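Local coordinates for protein negative regulator of ofd1 (Schizosaccharomyces pombe, PDB 3QTM) that is required for correct translation termination, directly inhibits Ofd1 and stabilises the hypoxic transcription factor Sre1N, probably by this inhibition, at residues 63-74 against 107-118. Sequence-based numbering, arbitrary orientation.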
ATOM      1  N   SER A  63     -14.516  -1.829  29.072  1.00 28.26           N
ATOM      2  CA  SER A  63     -15.032  -2.813  28.141  1.00 27.25           C
ATOM      3  C   SER A  63     -16.039  -2.198  27.166  1.00 28.19           C
ATOM      4  O   SER A  63     -16.402  -2.832  26.175  1.00 27.85           O
ATOM      5  CB  SER A  63     -15.664  -3.998  28.890  1.00 32.77           C
ATOM      6  OG  SER A  63     -16.929  -3.655  29.420  1.00 36.88           O
ATOM      7  N   THR A  64     -16.501  -0.976  27.430  1.00 23.37           N
ATOM      8  CA  THR A  64     -17.431  -0.362  26.482  1.00 24.23           C
ATOM      9  C   THR A  64     -16.784   0.681  25.582  1.00 22.66           C
ATOM     10  O   THR A  64     -17.453   1.291  24.762  1.00 23.01           O
ATOM     11  CB  THR A  64     -18.698   0.214  27.153  1.00 25.13           C
ATOM     12  OG1 THR A  64     -18.332   1.202  28.114  1.00 23.69           O
ATOM     13  CG2 THR A  64     -19.477  -0.896  27.840  1.00 29.01           C
ATOM     14  N   LEU A  65     -15.480   0.877  25.716  1.00 23.71           N
ATOM     15  CA  LEU A  65     -14.771   1.681  24.729  1.00 22.75           C
ATOM     16  C   LEU A  65     -14.930   1.005  23.369  1.00 20.95           C
ATOM     17  O   LEU A  65     -14.835  -0.208  23.265  1.00 23.50           O
ATOM     18  CB  LEU A  65     -13.299   1.854  25.103  1.00 22.55           C
ATOM     19  CG  LEU A  65     -13.032   2.751  26.316  1.00 25.86           C
ATOM     20  CD1 LEU A  65     -11.581   2.613  26.797  1.00 27.46           C
ATOM     21  CD2 LEU A  65     -13.392   4.219  26.018  1.00 25.41           C
ATOM     22  N   PRO A  66     -15.204   1.788  22.324  1.00 20.36           N
ATOM     23  CA  PRO A  66     -15.445   1.192  21.013  1.00 21.26           C
ATOM     24  C   PRO A  66     -14.172   0.745  20.328  1.00 20.95           C
ATOM     25  O   PRO A  66     -13.049   1.161  20.667  1.00 17.96           O
ATOM     26  CB  PRO A  66     -16.047   2.340  20.193  1.00 21.06           C
ATOM     27  CG  PRO A  66     -15.773   3.571  20.932  1.00 23.30           C
ATOM     28  CD  PRO A  66     -15.186   3.254  22.278  1.00 24.47           C
ATOM     29  N   LYS A  67     -14.373  -0.078  19.314  1.00 19.68           N
ATOM     30  CA  LYS A  67     -13.287  -0.503  18.454  1.00 19.38           C
ATOM     31  C   LYS A  67     -12.470   0.693  17.940  1.00 19.07           C
ATOM     32  O   LYS A  67     -11.252   0.588  17.809  1.00 16.85           O
ATOM     33  CB  LYS A  67     -13.828  -1.307  17.282  1.00 19.77           C
ATOM     34  CG  LYS A  67     -14.489  -2.638  17.671  1.00 22.37           C
ATOM     35  CD  LYS A  67     -14.661  -3.523  16.438  1.00 20.55           C
ATOM     36  CE  LYS A  67     -15.291  -4.867  16.785  1.00 26.73           C
ATOM     37  NZ  LYS A  67     -16.682  -4.682  17.259  1.00 30.37           N
ATOM     38  N   ASP A  68     -13.141   1.808  17.642  1.00 16.67           N
ATOM     39  CA  ASP A  68     -12.466   3.009  17.137  1.00 20.58           C
ATOM     40  C   ASP A  68     -11.466   3.586  18.128  1.00 18.78           C
ATOM     41  O   ASP A  68     -10.486   4.194  17.726  1.00 23.06           O
ATOM     42  CB  ASP A  68     -13.475   4.103  16.761  1.00 23.57           C
ATOM     43  CG  ASP A  68     -14.174   3.826  15.443  1.00 26.31           C
ATOM     44  OD1 ASP A  68     -13.768   2.868  14.741  1.00 24.51           O
ATOM     45  OD2 ASP A  68     -15.126   4.572  15.109  1.00 29.27           O
ATOM     46  N   PHE A  69     -11.724   3.423  19.422  1.00 20.13           N
ATOM     47  CA  PHE A  69     -10.738   3.830  20.418  1.00 19.98           C
ATOM     48  C   PHE A  69      -9.452   3.005  20.279  1.00 19.91           C
ATOM     49  O   PHE A  69      -8.348   3.558  20.216  1.00 17.44           O
ATOM     50  CB  PHE A  69     -11.279   3.718  21.847  1.00 17.98           C
ATOM     51  CG  PHE A  69     -10.184   3.781  22.909  1.00 20.34           C
ATOM     52  CD1 PHE A  69      -9.701   4.995  23.356  1.00 18.56           C
ATOM     53  CD2 PHE A  69      -9.636   2.625  23.433  1.00 18.47           C
ATOM     54  CE1 PHE A  69      -8.690   5.058  24.305  1.00 18.37           C
ATOM     55  CE2 PHE A  69      -8.621   2.679  24.393  1.00 20.72           C
ATOM     56  CZ  PHE A  69      -8.144   3.894  24.821  1.00 19.82           C
ATOM     57  N   HIS A  70      -9.586   1.685  20.228  1.00 17.35           N
ATOM     58  CA  HIS A  70      -8.391   0.836  20.154  1.00 20.14           C
ATOM     59  C   HIS A  70      -7.680   1.004  18.805  1.00 18.63           C
ATOM     60  O   HIS A  70      -6.459   0.867  18.729  1.00 18.74           O
ATOM     61  CB  HIS A  70      -8.733  -0.637  20.394  1.00 18.22           C
ATOM     62  CG  HIS A  70      -9.445  -0.886  21.683  1.00 22.28           C
ATOM     63  ND1 HIS A  70      -8.784  -1.010  22.886  1.00 22.79           N
ATOM     64  CD2 HIS A  70     -10.765  -1.030  21.959  1.00 20.57           C
ATOM     65  CE1 HIS A  70      -9.666  -1.207  23.849  1.00 22.55           C
ATOM     66  NE2 HIS A  70     -10.872  -1.233  23.312  1.00 23.73           N
ATOM     67  N   ALA A  71      -8.450   1.301  17.753  1.00 14.16           N
ATOM     68  CA  ALA A  71      -7.886   1.554  16.433  1.00 16.30           C
ATOM     69  C   ALA A  71      -6.989   2.787  16.442  1.00 19.83           C
ATOM     70  O   ALA A  71      -5.908   2.757  15.874  1.00 19.43           O
ATOM     71  CB  ALA A  71      -8.989   1.706  15.397  1.00 17.30           C
ATOM     72  N   ALA A  72      -7.443   3.876  17.075  1.00 18.64           N
ATOM     73  CA  ALA A  72      -6.645   5.099  17.132  1.00 16.03           C
ATOM     74  C   ALA A  72      -5.386   4.882  17.962  1.00 18.39           C
ATOM     75  O   ALA A  72      -4.309   5.351  17.617  1.00 17.20           O
ATOM     76  CB  ALA A  72      -7.451   6.245  17.710  1.00 16.40           C
ATOM     77  N   TYR A  73      -5.542   4.189  19.084  1.00 15.59           N
ATOM     78  CA  TYR A  73      -4.438   3.929  19.980  1.00 14.17           C
ATOM     79  C   TYR A  73      -3.401   3.029  19.261  1.00 19.96           C
ATOM     80  O   TYR A  73      -2.194   3.281  19.299  1.00 17.86           O
ATOM     81  CB  TYR A  73      -4.988   3.253  21.233  1.00 15.22           C
ATOM     82  CG  TYR A  73      -4.070   3.231  22.417  1.00 19.04           C
ATOM     83  CD1 TYR A  73      -4.554   2.912  23.677  1.00 16.82           C
ATOM     84  CD2 TYR A  73      -2.714   3.544  22.285  1.00 18.90           C
ATOM     85  CE1 TYR A  73      -3.709   2.879  24.781  1.00 21.81           C
ATOM     86  CE2 TYR A  73      -1.857   3.518  23.385  1.00 18.00           C
ATOM     87  CZ  TYR A  73      -2.365   3.175  24.635  1.00 22.79           C
ATOM     88  OH  TYR A  73      -1.535   3.139  25.742  1.00 22.65           O
ATOM     89  N   SER A  74      -3.882   1.984  18.596  1.00 14.09           N
ATOM     90  CA  SER A  74      -3.005   1.111  17.824  1.00 17.74           C
ATOM     91  C   SER A  74      -2.253   1.901  16.757  1.00 19.04           C
ATOM     92  O   SER A  74      -1.060   1.713  16.587  1.00 15.41           O
ATOM     93  CB  SER A  74      -3.804  -0.007  17.161  1.00 15.47           C
ATOM     94  OG  SER A  74      -2.971  -0.781  16.325  1.00 17.44           O
ATOM     95  N   ARG A 107      -2.637  -3.918  20.989  1.00 16.91           N
ATOM     96  CA  ARG A 107      -3.647  -2.891  21.260  1.00 18.04           C
ATOM     97  C   ARG A 107      -4.847  -3.076  20.332  1.00 18.86           C
ATOM     98  O   ARG A 107      -5.988  -3.031  20.765  1.00 21.26           O
ATOM     99  CB  ARG A 107      -3.059  -1.487  21.116  1.00 14.00           C
ATOM    100  CG  ARG A 107      -4.104  -0.352  21.142  1.00 17.75           C
ATOM    101  CD  ARG A 107      -5.119  -0.501  22.277  1.00 16.63           C
ATOM    102  NE  ARG A 107      -4.468  -0.585  23.582  1.00 14.07           N
ATOM    103  CZ  ARG A 107      -5.101  -0.769  24.740  1.00 20.21           C
ATOM    104  NH1 ARG A 107      -6.423  -0.867  24.785  1.00 18.54           N
ATOM    105  NH2 ARG A 107      -4.408  -0.837  25.863  1.00 21.88           N
ATOM    106  N   ALA A 108      -4.580  -3.297  19.051  1.00 18.93           N
ATOM    107  CA  ALA A 108      -5.655  -3.475  18.088  1.00 18.79           C
ATOM    108  C   ALA A 108      -6.427  -4.786  18.342  1.00 20.83           C
ATOM    109  O   ALA A 108      -7.654  -4.827  18.217  1.00 18.56           O
ATOM    110  CB  ALA A 108      -5.114  -3.403  16.646  1.00 15.79           C
ATOM    111  N   GLN A 109      -5.719  -5.850  18.712  1.00 18.82           N
ATOM    112  CA  GLN A 109      -6.397  -7.107  19.012  1.00 21.34           C
ATOM    113  C   GLN A 109      -7.324  -6.972  20.229  1.00 22.97           C
ATOM    114  O   GLN A 109      -8.387  -7.595  20.284  1.00 25.23           O
ATOM    115  CB  GLN A 109      -5.393  -8.258  19.180  1.00 21.10           C
ATOM    116  CG  GLN A 109      -4.756  -8.684  17.864  1.00 19.67           C
ATOM    117  CD  GLN A 109      -3.600  -9.669  18.046  1.00 26.72           C
ATOM    118  OE1 GLN A 109      -3.087  -9.860  19.152  1.00 27.56           O
ATOM    119  NE2 GLN A 109      -3.176 -10.285  16.951  1.00 26.69           N
ATOM    120  N   LEU A 110      -6.933  -6.145  21.193  1.00 19.23           N
ATOM    121  CA  LEU A 110      -7.802  -5.856  22.327  1.00 23.17           C
ATOM    122  C   LEU A 110      -9.140  -5.268  21.886  1.00 25.30           C
ATOM    123  O   LEU A 110     -10.150  -5.438  22.571  1.00 29.88           O
ATOM    124  CB  LEU A 110      -7.116  -4.909  23.306  1.00 24.13           C
ATOM    125  CG  LEU A 110      -6.045  -5.548  24.184  1.00 26.34           C
ATOM    126  CD1 LEU A 110      -5.261  -4.472  24.940  1.00 22.19           C
ATOM    127  CD2 LEU A 110      -6.701  -6.540  25.137  1.00 28.61           C
ATOM    128  N   GLY A 111      -9.144  -4.592  20.736  1.00 23.67           N
ATOM    129  CA  GLY A 111     -10.356  -4.000  20.208  1.00 21.26           C
ATOM    130  C   GLY A 111     -11.341  -4.979  19.597  1.00 23.03           C
ATOM    131  O   GLY A 111     -12.492  -4.619  19.363  1.00 25.34           O
ATOM    132  N   LEU A 112     -10.903  -6.205  19.322  1.00 24.90           N
ATOM    133  CA  LEU A 112     -11.746  -7.167  18.603  1.00 28.39           C
ATOM    134  C   LEU A 112     -13.021  -7.524  19.364  1.00 31.59           C
ATOM    135  O   LEU A 112     -14.027  -7.863  18.755  1.00 31.25           O
ATOM    136  CB  LEU A 112     -10.968  -8.445  18.271  1.00 26.09           C
ATOM    137  CG  LEU A 112      -9.934  -8.331  17.147  1.00 27.65           C
ATOM    138  CD1 LEU A 112      -9.017  -9.546  17.140  1.00 24.14           C
ATOM    139  CD2 LEU A 112     -10.598  -8.133  15.783  1.00 25.25           C
ATOM    140  N   ASP A 113     -12.965  -7.445  20.690  1.00 30.80           N
ATOM    141  CA  ASP A 113     -14.127  -7.705  21.543  1.00 38.64           C
ATOM    142  C   ASP A 113     -14.924  -6.448  21.889  1.00 36.97           C
ATOM    143  O   ASP A 113     -16.005  -6.537  22.461  1.00 36.08           O
ATOM    144  CB  ASP A 113     -13.693  -8.383  22.844  1.00 44.11           C
ATOM    145  CG  ASP A 113     -13.159  -9.791  22.622  1.00 52.98           C
ATOM    146  OD1 ASP A 113     -12.151 -10.156  23.271  1.00 60.93           O
ATOM    147  OD2 ASP A 113     -13.748 -10.527  21.799  1.00 54.86           O
ATOM    148  N   ALA A 114     -14.386  -5.278  21.554  1.00 30.97           N
ATOM    149  CA  ALA A 114     -15.054  -4.026  21.886  1.00 24.44           C
ATOM    150  C   ALA A 114     -16.274  -3.833  20.992  1.00 26.67           C
ATOM    151  O   ALA A 114     -16.333  -4.403  19.892  1.00 27.30           O
ATOM    152  CB  ALA A 114     -14.091  -2.872  21.728  1.00 21.89           C
ATOM    153  N   PRO A 115     -17.249  -3.012  21.442  1.00 25.92           N
ATOM    154  CA  PRO A 115     -18.426  -2.700  20.616  1.00 26.67           C
ATOM    155  C   PRO A 115     -18.071  -1.736  19.485  1.00 27.73           C
ATOM    156  O   PRO A 115     -17.064  -1.033  19.606  1.00 24.10           O
ATOM    157  CB  PRO A 115     -19.374  -1.965  21.588  1.00 28.48           C
ATOM    158  CG  PRO A 115     -18.601  -1.770  22.880  1.00 28.98           C
ATOM    159  CD  PRO A 115     -17.177  -2.172  22.655  1.00 27.57           C
ATOM    160  N   GLY A 116     -18.887  -1.703  18.428  1.00 26.91           N
ATOM    161  CA  GLY A 116     -18.858  -0.648  17.426  1.00 27.71           C
ATOM    162  C   GLY A 116     -18.375  -1.024  16.037  1.00 26.32           C
ATOM    163  O   GLY A 116     -17.946  -2.148  15.803  1.00 29.40           O
ATOM    164  N   ASN A 117     -18.442  -0.068  15.114  1.00 25.51           N
ATOM    165  CA  ASN A 117     -17.950  -0.262  13.754  1.00 28.97           C
ATOM    166  C   ASN A 117     -16.473  -0.696  13.718  1.00 26.14           C
ATOM    167  O   ASN A 117     -15.637  -0.146  14.451  1.00 23.54           O
ATOM    168  CB  ASN A 117     -18.150   1.019  12.927  1.00 27.08           C
ATOM    169  CG  ASN A 117     -17.810   0.824  11.461  1.00 29.23           C
ATOM    170  OD1 ASN A 117     -16.644   0.845  11.060  1.00 30.01           O
ATOM    171  ND2 ASN A 117     -18.832   0.622  10.653  1.00 32.21           N
ATOM    172  N   GLU A 118     -16.161  -1.653  12.849  1.00 25.79           N
ATOM    173  CA  GLU A 118     -14.866  -2.344  12.871  1.00 26.61           C
ATOM    174  C   GLU A 118     -13.869  -1.937  11.765  1.00 23.73           C
ATOM    175  O   GLU A 118     -12.736  -2.421  11.735  1.00 24.74           O
ATOM    176  CB  GLU A 118     -15.103  -3.857  12.820  1.00 27.09           C
ATOM    177  CG  GLU A 118     -15.778  -4.321  11.548  1.00 35.52           C
ATOM    178  CD  GLU A 118     -16.355  -5.737  11.652  1.00 45.36           C
ATOM    179  OE1 GLU A 118     -16.531  -6.252  12.784  1.00 45.77           O
ATOM    180  OE2 GLU A 118     -16.643  -6.331  10.587  1.00 48.59           O
TER
HETATM  181  O   HOH W   1     -13.101   0.409  14.327  1.00 18.47           O
HETATM  182  O   HOH W   2     -14.458   2.411  11.955  1.00 22.37           O
HETATM  183  O   HOH W   3     -15.982   1.528  16.644  1.00 24.05           O
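Arg107 and His70 meet edge to edge: NH1 of Arg107 donates to ND1 of His70 over 3.0 Å, and the guanidinium and imidazole planes lie only 2° apart, so the two groups are nearly coplanar, with the donor NH1 and the ND1 acceptor in the shared plane. Two bends in the arginine chain, at chi2 and chi3, fold the guanidinium back against helix 67-82, where it sits as a knob among Phe69, His70, Tyr73 and Ser74. CD1 of Tyr73 overlaps the rim of one guanidinium face, 3.5 Å from NE, with the planes nearly parallel, an arrangement that suits arginine's broad, flat cation; Leu110 CD1 lies over the other face. Phe69 instead turns its edge to the imidazole, CD2 lying over the ring centre in a T-shaped (edge-to-face) contact, and the opposite imidazole face meets the backbone of Gly111. With no side chain, Gly111 lets His70 CD2 come within 3.5 Å of its CA. This pairing belongs to an all-helical, TPR-related fold, in which helix 67-82 also packs on helices 15-34 and 38-58. At its first turn, Lys67 N donates to Pro115 O. The lysine chain runs extended alongside the 114-118 backbone, CD beside Glu118 CB, until chi4 (66°) turns NZ onto two carbonyls, Ala114 O at 2.7 Å and, on a lone pair, Gly116 O at 3.2 Å. A long, flexible chain ending in an ammonium with several N-H donors suits such a site. Beyond it, water bridges Asp68 N to Asn117 O, while Asn117 OD1 caps Ser119 N at the start of helix 119-142.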